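Local coordinates for protein sarcosine oxidase (Pyrococcus horikoshii, PDB 1Y56) that probably oxidises L-proline to pyrroline-5-carboxylate, as the FAD- and FMN-binding beta subunit of an L-proline dehydrogenase complex, at residues B[203-208]-B[218-223]; B[311-316]-B[367-372]; B[57-62]-B[361-366]. All coordinates share one frame; numbering follows the deposited sequence.

Contact 1. Residues B[203-208]-B[218-223]. With FAD (flavin-adenine dinucleotide), chain I.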
loop_
_atom_site.group_PDB
_atom_site.type_symbol
_atom_site.label_atom_id
_atom_site.label_comp_id
_atom_site.label_asym_id
_atom_site.label_seq_id
_atom_site.Cartn_x
_atom_site.Cartn_y
_atom_site.Cartn_z
ATOM N N ALA B 203 -31.514 28.649 10.371
ATOM C CA ALA B 203 -30.229 28.335 11.026
ATOM C C ALA B 203 -29.013 28.870 10.254
ATOM O O ALA B 203 -28.034 29.322 10.850
ATOM C CB ALA B 203 -30.090 26.854 11.289
ATOM N N TRP B 204 -29.100 28.848 8.931
ATOM C CA TRP B 204 -28.026 29.348 8.072
ATOM C C TRP B 204 -28.094 30.863 7.771
ATOM O O TRP B 204 -27.248 31.393 7.044
ATOM C CB TRP B 204 -28.012 28.570 6.752
ATOM C CG TRP B 204 -27.716 27.110 6.888
ATOM C CD1 TRP B 204 -26.496 26.513 6.784
ATOM C CD2 TRP B 204 -28.658 26.055 7.115
ATOM N NE1 TRP B 204 -26.613 25.153 6.940
ATOM C CE2 TRP B 204 -27.929 24.843 7.146
ATOM C CE3 TRP B 204 -30.046 26.016 7.311
ATOM C CZ2 TRP B 204 -28.541 23.597 7.367
ATOM C CZ3 TRP B 204 -30.658 24.769 7.533
ATOM C CH2 TRP B 204 -29.903 23.580 7.558
ATOM N N ALA B 205 -29.084 31.554 8.330
ATOM C CA ALA B 205 -29.356 32.953 7.970
ATOM C C ALA B 205 -28.118 33.842 7.905
ATOM O O ALA B 205 -27.971 34.620 6.951
ATOM C CB ALA B 205 -30.398 33.560 8.889
ATOM N N ASN B 206 -27.244 33.719 8.911
ATOM C CA ASN B 206 -25.969 34.450 8.971
ATOM C C ASN B 206 -25.109 34.303 7.747
ATOM O O ASN B 206 -24.555 35.280 7.254
ATOM C CB ASN B 206 -25.135 33.991 10.159
ATOM C CG ASN B 206 -25.360 34.836 11.362
ATOM O OD1 ASN B 206 -25.663 34.322 12.435
ATOM N ND2 ASN B 206 -25.242 36.154 11.202
ATOM N N LEU B 207 -24.983 33.064 7.287
ATOM C CA LEU B 207 -24.226 32.762 6.098
ATOM C C LEU B 207 -24.753 33.562 4.921
ATOM O O LEU B 207 -23.971 34.166 4.184
ATOM C CB LEU B 207 -24.280 31.269 5.801
ATOM C CG LEU B 207 -23.252 30.339 6.448
ATOM C CD1 LEU B 207 -22.808 30.819 7.824
ATOM C CD2 LEU B 207 -23.839 28.937 6.530
ATOM N N ILE B 208 -26.073 33.586 4.764
ATOM C CA ILE B 208 -26.690 34.277 3.642
ATOM C C ILE B 208 -26.503 35.776 3.807
ATOM O O ILE B 208 -26.228 36.480 2.836
ATOM C CB ILE B 208 -28.187 33.897 3.495
ATOM C CG1 ILE B 208 -28.346 32.377 3.404
ATOM C CG2 ILE B 208 -28.813 34.549 2.260
ATOM C CD1 ILE B 208 -27.474 31.697 2.324
ATOM N N ILE B 218 -27.799 40.908 13.211
ATOM C CA ILE B 218 -29.013 40.094 13.300
ATOM C C ILE B 218 -28.630 38.733 13.860
ATOM O O ILE B 218 -28.453 37.771 13.100
ATOM C CB ILE B 218 -29.713 39.920 11.944
ATOM C CG1 ILE B 218 -29.946 41.279 11.279
ATOM C CG2 ILE B 218 -31.028 39.195 12.134
ATOM C CD1 ILE B 218 -30.230 41.208 9.792
ATOM N N PRO B 219 -28.504 38.647 15.197
ATOM C CA PRO B 219 -27.915 37.474 15.818
ATOM C C PRO B 219 -28.859 36.281 15.752
ATOM O O PRO B 219 -29.905 36.276 16.390
ATOM C CB PRO B 219 -27.677 37.927 17.259
ATOM C CG PRO B 219 -28.679 38.989 17.502
ATOM C CD PRO B 219 -28.952 39.642 16.191
ATOM N N ILE B 220 -28.501 35.294 14.947
ATOM C CA ILE B 220 -29.289 34.075 14.849
ATOM C C ILE B 220 -28.334 32.898 14.965
ATOM O O ILE B 220 -27.509 32.691 14.082
ATOM C CB ILE B 220 -30.070 34.001 13.513
ATOM C CG1 ILE B 220 -30.993 35.206 13.353
ATOM C CG2 ILE B 220 -30.877 32.711 13.430
ATOM C CD1 ILE B 220 -31.639 35.307 11.977
ATOM N N GLU B 221 -28.437 32.140 16.050
ATOM C CA GLU B 221 -27.515 31.036 16.285
ATOM C C GLU B 221 -28.204 29.680 16.201
ATOM O O GLU B 221 -29.293 29.514 16.758
ATOM C CB GLU B 221 -26.854 31.154 17.666
ATOM C CG GLU B 221 -25.988 32.387 17.942
ATOM C CD GLU B 221 -24.958 32.666 16.858
ATOM O OE1 GLU B 221 -24.648 33.864 16.662
ATOM O OE2 GLU B 221 -24.475 31.710 16.196
ATOM N N PRO B 222 -27.562 28.686 15.542
ATOM C CA PRO B 222 -28.128 27.333 15.554
ATOM C C PRO B 222 -27.873 26.642 16.890
ATOM O O PRO B 222 -26.732 26.610 17.369
ATOM C CB PRO B 222 -27.372 26.627 14.429
ATOM C CG PRO B 222 -26.067 27.311 14.368
ATOM C CD PRO B 222 -26.305 28.747 14.768
ATOM N N TYR B 223 -28.934 26.117 17.494
ATOM C CA TYR B 223 -28.822 25.335 18.725
ATOM C C TYR B 223 -29.355 23.949 18.538
ATOM O O TYR B 223 -30.328 23.732 17.817
ATOM C CB TYR B 223 -29.593 25.978 19.868
ATOM C CG TYR B 223 -28.889 27.151 20.477
ATOM C CD1 TYR B 223 -28.151 27.010 21.658
ATOM C CD2 TYR B 223 -28.950 28.410 19.870
ATOM C CE1 TYR B 223 -27.498 28.099 22.222
ATOM C CE2 TYR B 223 -28.306 29.498 20.421
ATOM C CZ TYR B 223 -27.582 29.340 21.593
ATOM O OH TYR B 223 -26.944 30.432 22.124
HETATM P PA FAD I . -35.542 25.177 7.485
HETATM O O1A FAD I . -34.216 24.802 8.076
HETATM O O2A FAD I . -36.644 24.150 7.490
HETATM O O5B FAD I . -35.296 25.739 6.003
HETATM C C5B FAD I . -34.102 26.426 5.665
HETATM C C4B FAD I . -33.590 25.796 4.384
HETATM O O4B FAD I . -32.611 26.650 3.802
HETATM C C3B FAD I . -32.919 24.443 4.610
HETATM O O3B FAD I . -33.678 23.410 3.960
HETATM C C2B FAD I . -31.533 24.600 4.008
HETATM O O2B FAD I . -31.148 23.539 3.147
HETATM C C1B FAD I . -31.662 25.826 3.146
HETATM N N9A FAD I . -30.359 26.499 2.951
HETATM C C8A FAD I . -29.435 26.805 3.881
HETATM N N7A FAD I . -28.385 27.391 3.259
HETATM C C5A FAD I . -28.665 27.445 1.941
HETATM C C6A FAD I . -27.992 27.937 0.828
HETATM N N6A FAD I . -26.772 28.515 0.960
HETATM N N1A FAD I . -28.566 27.835 -0.387
HETATM C C2A FAD I . -29.781 27.267 -0.543
HETATM N N3A FAD I . -30.457 26.785 0.511
HETATM C C4A FAD I . -29.915 26.875 1.756
HETATM N N1 FAD I . -41.751 24.477 15.075
HETATM C C2 FAD I . -43.076 24.510 15.310
HETATM O O2 FAD I . -43.735 25.474 14.878
HETATM N N3 FAD I . -43.715 23.540 15.994
HETATM C C4 FAD I . -43.068 22.465 16.484
HETATM O O4 FAD I . -43.682 21.568 17.110
HETATM C C4X FAD I . -41.695 22.361 16.296
HETATM N N5 FAD I . -40.968 21.314 16.762
HETATM C C5X FAD I . -39.628 21.250 16.543
HETATM C C6 FAD I . -38.916 20.152 17.039
HETATM C C7 FAD I . -37.537 20.048 16.826
HETATM C C7M FAD I . -36.781 18.856 17.369
HETATM C C8 FAD I . -36.876 21.060 16.115
HETATM C C8M FAD I . -35.420 21.007 15.862
HETATM C C9 FAD I . -37.583 22.156 15.622
HETATM C C9A FAD I . -38.959 22.263 15.824
HETATM N N10 FAD I . -39.618 23.335 15.334
HETATM C C10 FAD I . -41.015 23.450 15.539
HETATM C "C1'" FAD I . -38.892 24.378 14.619
HETATM C "C2'" FAD I . -39.197 24.331 13.145
HETATM O "O2'" FAD I . -38.614 23.141 12.630
HETATM C "C3'" FAD I . -38.534 25.518 12.486
HETATM O "O3'" FAD I . -38.969 26.724 13.130
HETATM C "C4'" FAD I . -38.899 25.558 11.014
HETATM O "O4'" FAD I . -38.513 24.342 10.347
HETATM C "C5'" FAD I . -38.227 26.733 10.329
HETATM O "O5'" FAD I . -38.453 26.534 8.941
HETATM P P FAD I . -37.480 27.241 7.905
HETATM O O1P FAD I . -37.303 28.664 8.365
HETATM O O2P FAD I . -38.004 26.918 6.535
HETATM O O3P FAD I . -36.094 26.486 8.232
HETATM O O HOH W 1 -27.592 32.232 11.035
#
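Ile218 opens the contact lightly, its backbone carbonyl lying near the end of the Asn206 side chain on the first turn of helix 205-212. Two residues on, Ile220 makes the main apolar approach. Its CG1 stands anti to its own carbonyl carbon (chi1 -58°), and CD1, carried out on that branch, comes to 3.8 Å from Ala205 CB. A long branched chain suits this place because the alanine opposite is short; both also touch Ala331 on strand 327-331. The carbonyl of Ile220 faces the junction of the 3-10 segment and helix 205-212, where a water bridges the two segments. That water accepts from Asn206 N at 2.6 Å and lies 2.9 Å from Ala203 O and 3.1 Å from Ile220 O, both potential acceptors for its protons; Ala203 O also bonds to the hydroxyl of Tyr272. Glu221 turns its CB away from the helix and starts strand 221-230, pairing through its backbone with Lys310 on strand 299-310. Pro222 then brings its ring back against the short 3-10 segment that leads into the helix, CB to CB with Ala203 at 4.2 Å; the small alanine methyl lets the proline ring come close to the backbone.

Behind this seam lies the cofactor. Trp204 has Ala203 CB over one indole face and FAD C8A of the adenine over the opposite one, both toward the rim, and Ile208 CD1 reaches FAD N6A at 3.5 Å. Trp204 NE1 donates to Glu191 of the PH1363 chain, tying the ring to the partner subunit. The contact thus joins the turn after strand 196-199 of the FAD-binding sheet to the large mixed sheet. Chemically, alkyl packing and a bridging water join the two segments, the water supplying a partner to the backbone N-H of Asn206.

Contact 2. Residues B[311-316]-B[367-372]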
loop_
_atom_site.group_PDB
_atom_site.type_symbol
_atom_site.label_atom_id
_atom_site.label_comp_id
_atom_site.label_asym_id
_atom_site.label_seq_id
_atom_site.Cartn_x
_atom_site.Cartn_y
_atom_site.Cartn_z
ATOM N N THR B 311 -32.868 33.638 18.309
ATOM C CA THR B 311 -32.498 35.034 18.533
ATOM C C THR B 311 -32.537 35.334 20.031
ATOM O O THR B 311 -33.118 34.561 20.803
ATOM C CB THR B 311 -33.447 36.007 17.828
ATOM O OG1 THR B 311 -34.780 35.814 18.319
ATOM C CG2 THR B 311 -33.404 35.817 16.318
ATOM N N PRO B 312 -31.929 36.458 20.456
ATOM C CA PRO B 312 -31.883 36.827 21.870
ATOM C C PRO B 312 -33.245 36.973 22.542
ATOM O O PRO B 312 -33.336 36.840 23.765
ATOM C CB PRO B 312 -31.166 38.172 21.857
ATOM C CG PRO B 312 -30.371 38.149 20.628
ATOM C CD PRO B 312 -31.211 37.439 19.629
ATOM N N ASP B 313 -34.288 37.249 21.765
ATOM C CA ASP B 313 -35.629 37.360 22.331
ATOM C C ASP B 313 -36.582 36.295 21.794
ATOM O O ASP B 313 -37.794 36.471 21.838
ATOM C CB ASP B 313 -36.203 38.770 22.145
ATOM C CG ASP B 313 -36.395 39.146 20.682
ATOM O OD1 ASP B 313 -36.666 40.342 20.410
ATOM O OD2 ASP B 313 -36.276 38.267 19.800
ATOM N N SER B 314 -36.041 35.195 21.280
ATOM C CA SER B 314 -36.872 34.095 20.774
ATOM C C SER B 314 -37.963 34.480 19.769
ATOM O O SER B 314 -38.948 33.764 19.637
ATOM C CB SER B 314 -37.498 33.314 21.930
ATOM O OG SER B 314 -36.515 32.525 22.575
ATOM N N ASN B 315 -37.782 35.598 19.070
ATOM C CA ASN B 315 -38.670 36.010 17.989
ATOM C C ASN B 315 -37.899 36.105 16.684
ATOM O O ASN B 315 -36.725 36.455 16.687
ATOM C CB ASN B 315 -39.309 37.363 18.291
ATOM C CG ASN B 315 -40.470 37.257 19.255
ATOM O OD1 ASN B 315 -41.605 36.992 18.854
ATOM N ND2 ASN B 315 -40.201 37.488 20.529
ATOM N N PRO B 316 -38.547 35.787 15.553
ATOM C CA PRO B 316 -37.833 35.878 14.288
ATOM C C PRO B 316 -37.468 37.298 13.881
ATOM O O PRO B 316 -37.911 38.258 14.501
ATOM C CB PRO B 316 -38.831 35.295 13.297
ATOM C CG PRO B 316 -40.153 35.475 13.943
ATOM C CD PRO B 316 -39.921 35.287 15.370
ATOM N N TYR B 367 -34.268 45.246 12.676
ATOM C CA TYR B 367 -33.426 46.274 13.268
ATOM C C TYR B 367 -33.500 46.356 14.796
ATOM O O TYR B 367 -32.725 47.087 15.423
ATOM C CB TYR B 367 -33.723 47.635 12.633
ATOM C CG TYR B 367 -33.369 47.685 11.167
ATOM C CD1 TYR B 367 -32.044 47.865 10.748
ATOM C CD2 TYR B 367 -34.352 47.546 10.197
ATOM C CE1 TYR B 367 -31.715 47.909 9.393
ATOM C CE2 TYR B 367 -34.034 47.595 8.845
ATOM C CZ TYR B 367 -32.717 47.774 8.444
ATOM O OH TYR B 367 -32.423 47.806 7.093
ATOM N N ARG B 368 -34.399 45.597 15.405
ATOM C CA ARG B 368 -34.617 45.754 16.837
ATOM C C ARG B 368 -33.371 45.515 17.678
ATOM O O ARG B 368 -33.228 46.106 18.740
ATOM C CB ARG B 368 -35.798 44.903 17.338
ATOM C CG ARG B 368 -35.580 43.404 17.412
ATOM C CD ARG B 368 -36.866 42.726 17.854
ATOM N NE ARG B 368 -36.789 41.265 17.872
ATOM C CZ ARG B 368 -36.934 40.483 16.802
ATOM N NH1 ARG B 368 -37.140 41.007 15.600
ATOM N NH2 ARG B 368 -36.861 39.170 16.934
ATOM N N PHE B 369 -32.471 44.664 17.191
ATOM C CA PHE B 369 -31.373 44.158 18.016
ATOM C C PHE B 369 -30.255 45.170 18.181
ATOM O O PHE B 369 -29.751 45.358 19.292
ATOM C CB PHE B 369 -30.820 42.846 17.459
ATOM C CG PHE B 369 -31.858 41.791 17.252
ATOM C CD1 PHE B 369 -32.434 41.145 18.334
ATOM C CD2 PHE B 369 -32.257 41.440 15.967
ATOM C CE1 PHE B 369 -33.400 40.170 18.146
ATOM C CE2 PHE B 369 -33.224 40.459 15.763
ATOM C CZ PHE B 369 -33.792 39.819 16.854
ATOM N N GLU B 370 -29.874 45.812 17.077
ATOM C CA GLU B 370 -28.882 46.872 17.124
ATOM C C GLU B 370 -29.460 48.068 17.862
ATOM O O GLU B 370 -28.779 48.663 18.689
ATOM C CB GLU B 370 -28.368 47.253 15.731
ATOM C CG GLU B 370 -29.244 48.194 14.913
ATOM C CD GLU B 370 -28.646 48.528 13.543
ATOM O OE1 GLU B 370 -29.313 49.250 12.769
ATOM O OE2 GLU B 370 -27.519 48.072 13.227
ATOM N N ARG B 371 -30.723 48.389 17.595
ATOM C CA ARG B 371 -31.419 49.437 18.332
ATOM C C ARG B 371 -31.550 49.155 19.831
ATOM O O ARG B 371 -32.021 50.009 20.570
ATOM C CB ARG B 371 -32.812 49.668 17.747
ATOM C CG ARG B 371 -32.967 50.968 16.966
ATOM C CD ARG B 371 -32.836 50.800 15.438
ATOM N NE ARG B 371 -34.025 50.239 14.765
ATOM C CZ ARG B 371 -35.257 50.097 15.284
ATOM N NH1 ARG B 371 -36.213 49.558 14.534
ATOM N NH2 ARG B 371 -35.556 50.481 16.528
ATOM N N GLY B 372 -31.159 47.959 20.270
ATOM C CA GLY B 372 -31.309 47.541 21.670
ATOM C C GLY B 372 -32.715 47.160 22.134
ATOM O O GLY B 372 -32.929 46.928 23.320
#
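The guanidinium of Arg368 meets the carboxylate of Asp313 tip to tip and nearly coplanar, the two planes 11° apart. One face of the guanidinium carries Phe369 CZ, toward its rim, and its edge takes Asp313 and the carbonyls of Asn315 and Pro316. The Phe369 ring in turn has Arg368 CG over the centre of one face, while Asp313 OD2 and Asn315 O lie at its edge. Pro312 CD approaches this ring obliquely, 3.8 Å from Phe369 CE1.

The salt bridge is side-on: Arg368 NE gives to Asp313 OD1 at 2.7 Å and Arg368 NH2 to Asp313 OD2 at 3.1 Å, each on a syn lone pair. Arginine suits the place because its extended chain carries the guanidinium to the loop, and its several N-H groups can serve a carboxylate and carbonyls at once. NH2 also donates to Pro316 O at 2.8 Å, from above the carbonyl plane, and NH1 bonds to Asp365 O.

Within the loop, Asp313 OD2 accepts from Asn315 N at 3.2 Å, closing an Asx turn that overlaps the type I turn of Thr311 to Ser314, and Thr311 OG1 donates to Asn315 O at 2.6 Å. One buried arginine therefore clasps both a carboxylate and a backbone carbonyl of the loop, and the paired charges presumably offset the cost of burial.

Contact 3. Residues B[57-62]-B[361-366]; sequences DEANVR and VEWYDP
Tyr364 and Trp363, from the short 3-10 turn 361-363 and the residue after it, close on the N-capped start of helix 58-78 in this FAD-dependent oxidoreductase fold. In the first shell, the Tyr364 hydroxyl donates to Asn60 OD1 at 2.6 Å, arriving above the plane of the side-chain carbonyl; Asn60 OD1 itself lies at the edge of the tyrosine ring. Beside this bond, Ala59 CB rests against Trp363 CB at 3.5 Å and makes an off-centre CH-pi contact with the five-membered ring, 4.0 Å from Ala59 CB to the centroid. A methyl fits here because the 3-10 turn comes close to the helix. Trp363 CG stands anti to its backbone N (chi1 -173°), on the helix side near Ala59 CB, and the indole goes on from there toward the cap residue. Asp57 OD1 lies 3.3 Å above the ring plane, offset toward the rim and 3.5 Å from Trp363 NE1, with carboxylate and ring planes 15° apart.

The second shell fixes these groups. Asp57 is the N-cap, its OD1 accepting from Asn60 N at 3.2 Å, so the aspartate answers an amide of the first turn that has no helical carbonyl to bond. Farther out, Arg375 makes a cation-pi contact with Trp363 and holds the carbonyls of Glu362 and Trp363, while Met340 and Met347 of helix 337-354 pack against Tyr364. The Asn60 amide is oriented from its nitrogen: ND2 probably bonds to Asn315 OD1 and donates to Asp57 OD2 at 2.9 Å, on the syn lone pair of that oxygen and nearly in the amide plane.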
loop_
_atom_site.group_PDB
_atom_site.type_symbol
_atom_site.label_atom_id
_atom_site.label_comp_id
_atom_site.label_asym_id
_atom_site.label_seq_id
_atom_site.Cartn_x
_atom_site.Cartn_y
_atom_site.Cartn_z
ATOM N N ASP B 57 -48.089 37.710 24.004
ATOM C CA ASP B 57 -48.024 39.081 23.552
ATOM C C ASP B 57 -48.919 39.206 22.341
ATOM O O ASP B 57 -49.203 38.227 21.652
ATOM C CB ASP B 57 -46.595 39.441 23.188
ATOM C CG ASP B 57 -46.000 38.477 22.194
ATOM O OD1 ASP B 57 -46.025 38.820 20.978
ATOM O OD2 ASP B 57 -45.545 37.377 22.623
ATOM N N GLU B 58 -49.362 40.421 22.089
ATOM C CA GLU B 58 -50.390 40.656 21.106
ATOM C C GLU B 58 -49.996 40.174 19.718
ATOM O O GLU B 58 -50.726 39.406 19.115
ATOM C CB GLU B 58 -50.758 42.130 21.111
ATOM C CG GLU B 58 -51.405 42.617 19.852
ATOM C CD GLU B 58 -51.894 44.025 19.998
ATOM O OE1 GLU B 58 -51.597 44.634 21.053
ATOM O OE2 GLU B 58 -52.591 44.511 19.076
ATOM N N ALA B 59 -48.837 40.601 19.227
ATOM C CA ALA B 59 -48.447 40.322 17.852
ATOM C C ALA B 59 -48.461 38.827 17.548
ATOM O O ALA B 59 -49.106 38.389 16.593
ATOM C CB ALA B 59 -47.076 40.933 17.535
ATOM N N ASN B 60 -47.766 38.050 18.377
ATOM C CA ASN B 60 -47.670 36.603 18.180
ATOM C C ASN B 60 -49.035 35.923 18.213
ATOM O O ASN B 60 -49.286 34.975 17.469
ATOM C CB ASN B 60 -46.752 35.965 19.229
ATOM C CG ASN B 60 -45.278 36.223 18.971
ATOM O OD1 ASN B 60 -44.783 36.076 17.856
ATOM N ND2 ASN B 60 -44.564 36.594 20.019
ATOM N N VAL B 61 -49.906 36.412 19.086
ATOM C CA VAL B 61 -51.233 35.847 19.237
ATOM C C VAL B 61 -52.080 36.141 18.004
ATOM O O VAL B 61 -52.807 35.256 17.525
ATOM C CB VAL B 61 -51.909 36.343 20.525
ATOM C CG1 VAL B 61 -53.415 36.125 20.482
ATOM C CG2 VAL B 61 -51.288 35.658 21.743
ATOM N N ARG B 62 -51.972 37.362 17.477
ATOM C CA ARG B 62 -52.705 37.735 16.265
ATOM C C ARG B 62 -52.180 36.959 15.061
ATOM O O ARG B 62 -52.961 36.407 14.285
ATOM C CB ARG B 62 -52.650 39.244 15.990
ATOM C CG ARG B 62 -52.786 40.146 17.209
ATOM C CD ARG B 62 -53.800 41.254 16.996
ATOM N NE ARG B 62 -53.793 41.779 15.634
ATOM C CZ ARG B 62 -53.258 42.943 15.278
ATOM N NH1 ARG B 62 -52.673 43.722 16.181
ATOM N NH2 ARG B 62 -53.298 43.326 14.006
ATOM N N VAL B 361 -46.390 42.949 11.651
ATOM C CA VAL B 361 -45.073 42.436 11.266
ATOM C C VAL B 361 -43.923 43.178 11.943
ATOM O O VAL B 361 -42.841 42.613 12.106
ATOM C CB VAL B 361 -44.893 42.414 9.708
ATOM C CG1 VAL B 361 -44.704 43.807 9.150
ATOM C CG2 VAL B 361 -43.741 41.520 9.287
ATOM N N GLU B 362 -44.156 44.419 12.366
ATOM C CA GLU B 362 -43.080 45.237 12.947
ATOM C C GLU B 362 -42.536 44.726 14.294
ATOM O O GLU B 362 -41.432 45.086 14.693
ATOM C CB GLU B 362 -43.438 46.740 12.987
ATOM C CG GLU B 362 -44.673 47.117 13.813
ATOM C CD GLU B 362 -46.004 46.735 13.139
ATOM O OE1 GLU B 362 -47.019 46.638 13.876
ATOM O OE2 GLU B 362 -46.039 46.528 11.892
ATOM N N TRP B 363 -43.290 43.860 14.963
ATOM C CA TRP B 363 -42.808 43.179 16.177
ATOM C C TRP B 363 -41.523 42.403 15.895
ATOM O O TRP B 363 -40.650 42.296 16.758
ATOM C CB TRP B 363 -43.884 42.232 16.706
ATOM C CG TRP B 363 -43.586 41.601 18.034
ATOM C CD1 TRP B 363 -43.212 40.303 18.259
ATOM C CD2 TRP B 363 -43.668 42.220 19.329
ATOM N NE1 TRP B 363 -43.050 40.079 19.610
ATOM C CE2 TRP B 363 -43.320 41.238 20.288
ATOM C CE3 TRP B 363 -43.994 43.508 19.774
ATOM C CZ2 TRP B 363 -43.284 41.508 21.660
ATOM C CZ3 TRP B 363 -43.959 43.773 21.139
ATOM C CH2 TRP B 363 -43.603 42.780 22.063
ATOM N N TYR B 364 -41.424 41.882 14.669
ATOM C CA TYR B 364 -40.308 41.045 14.218
ATOM C C TYR B 364 -39.261 41.859 13.460
ATOM O O TYR B 364 -38.560 41.332 12.593
ATOM C CB TYR B 364 -40.823 39.882 13.350
ATOM C CG TYR B 364 -42.032 39.187 13.942
ATOM C CD1 TYR B 364 -43.304 39.344 13.383
ATOM C CD2 TYR B 364 -41.911 38.401 15.087
ATOM C CE1 TYR B 364 -44.418 38.711 13.944
ATOM C CE2 TYR B 364 -43.017 37.772 15.657
ATOM C CZ TYR B 364 -44.261 37.928 15.084
ATOM O OH TYR B 364 -45.338 37.299 15.669
ATOM N N ASP B 365 -39.159 43.144 13.804
ATOM C CA ASP B 365 -38.231 44.073 13.166
ATOM C C ASP B 365 -36.783 43.575 13.228
ATOM O O ASP B 365 -36.223 43.391 14.316
ATOM C CB ASP B 365 -38.348 45.460 13.808
ATOM C CG ASP B 365 -37.606 46.547 13.033
ATOM O OD1 ASP B 365 -37.647 47.702 13.491
ATOM O OD2 ASP B 365 -36.987 46.278 11.980
ATOM N N PRO B 366 -36.186 43.333 12.048
ATOM C CA PRO B 366 -34.775 43.013 11.866
ATOM C C PRO B 366 -33.842 43.995 12.562
ATOM O O PRO B 366 -32.753 43.614 12.985
ATOM C CB PRO B 366 -34.592 43.144 10.361
ATOM C CG PRO B 366 -35.905 42.783 9.802
ATOM C CD PRO B 366 -36.914 43.319 10.766
#

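How the contacts relate
From the N terminus, residues 57-62 at the start of helix 58-78 open contact 3. Contact 1 follows, 203-208 meeting 218-223 after only nine residues, and is nested wholly inside the loop of contact 3. Residues 311-316 then open contact 2; 361-366 close contact 3, and 367-372 close contact 2 immediately afterwards, so these two loops cross. The C-terminal tail thereby ties down first the early helix and then the loop after strand 299-310. Arg371 and Asp365 form a salt bridge between contacts 2 and 3. Pro219 of contact 1 packs on Pro312 and Phe369, joining the loop before strand 221-230 to the C-terminal tail.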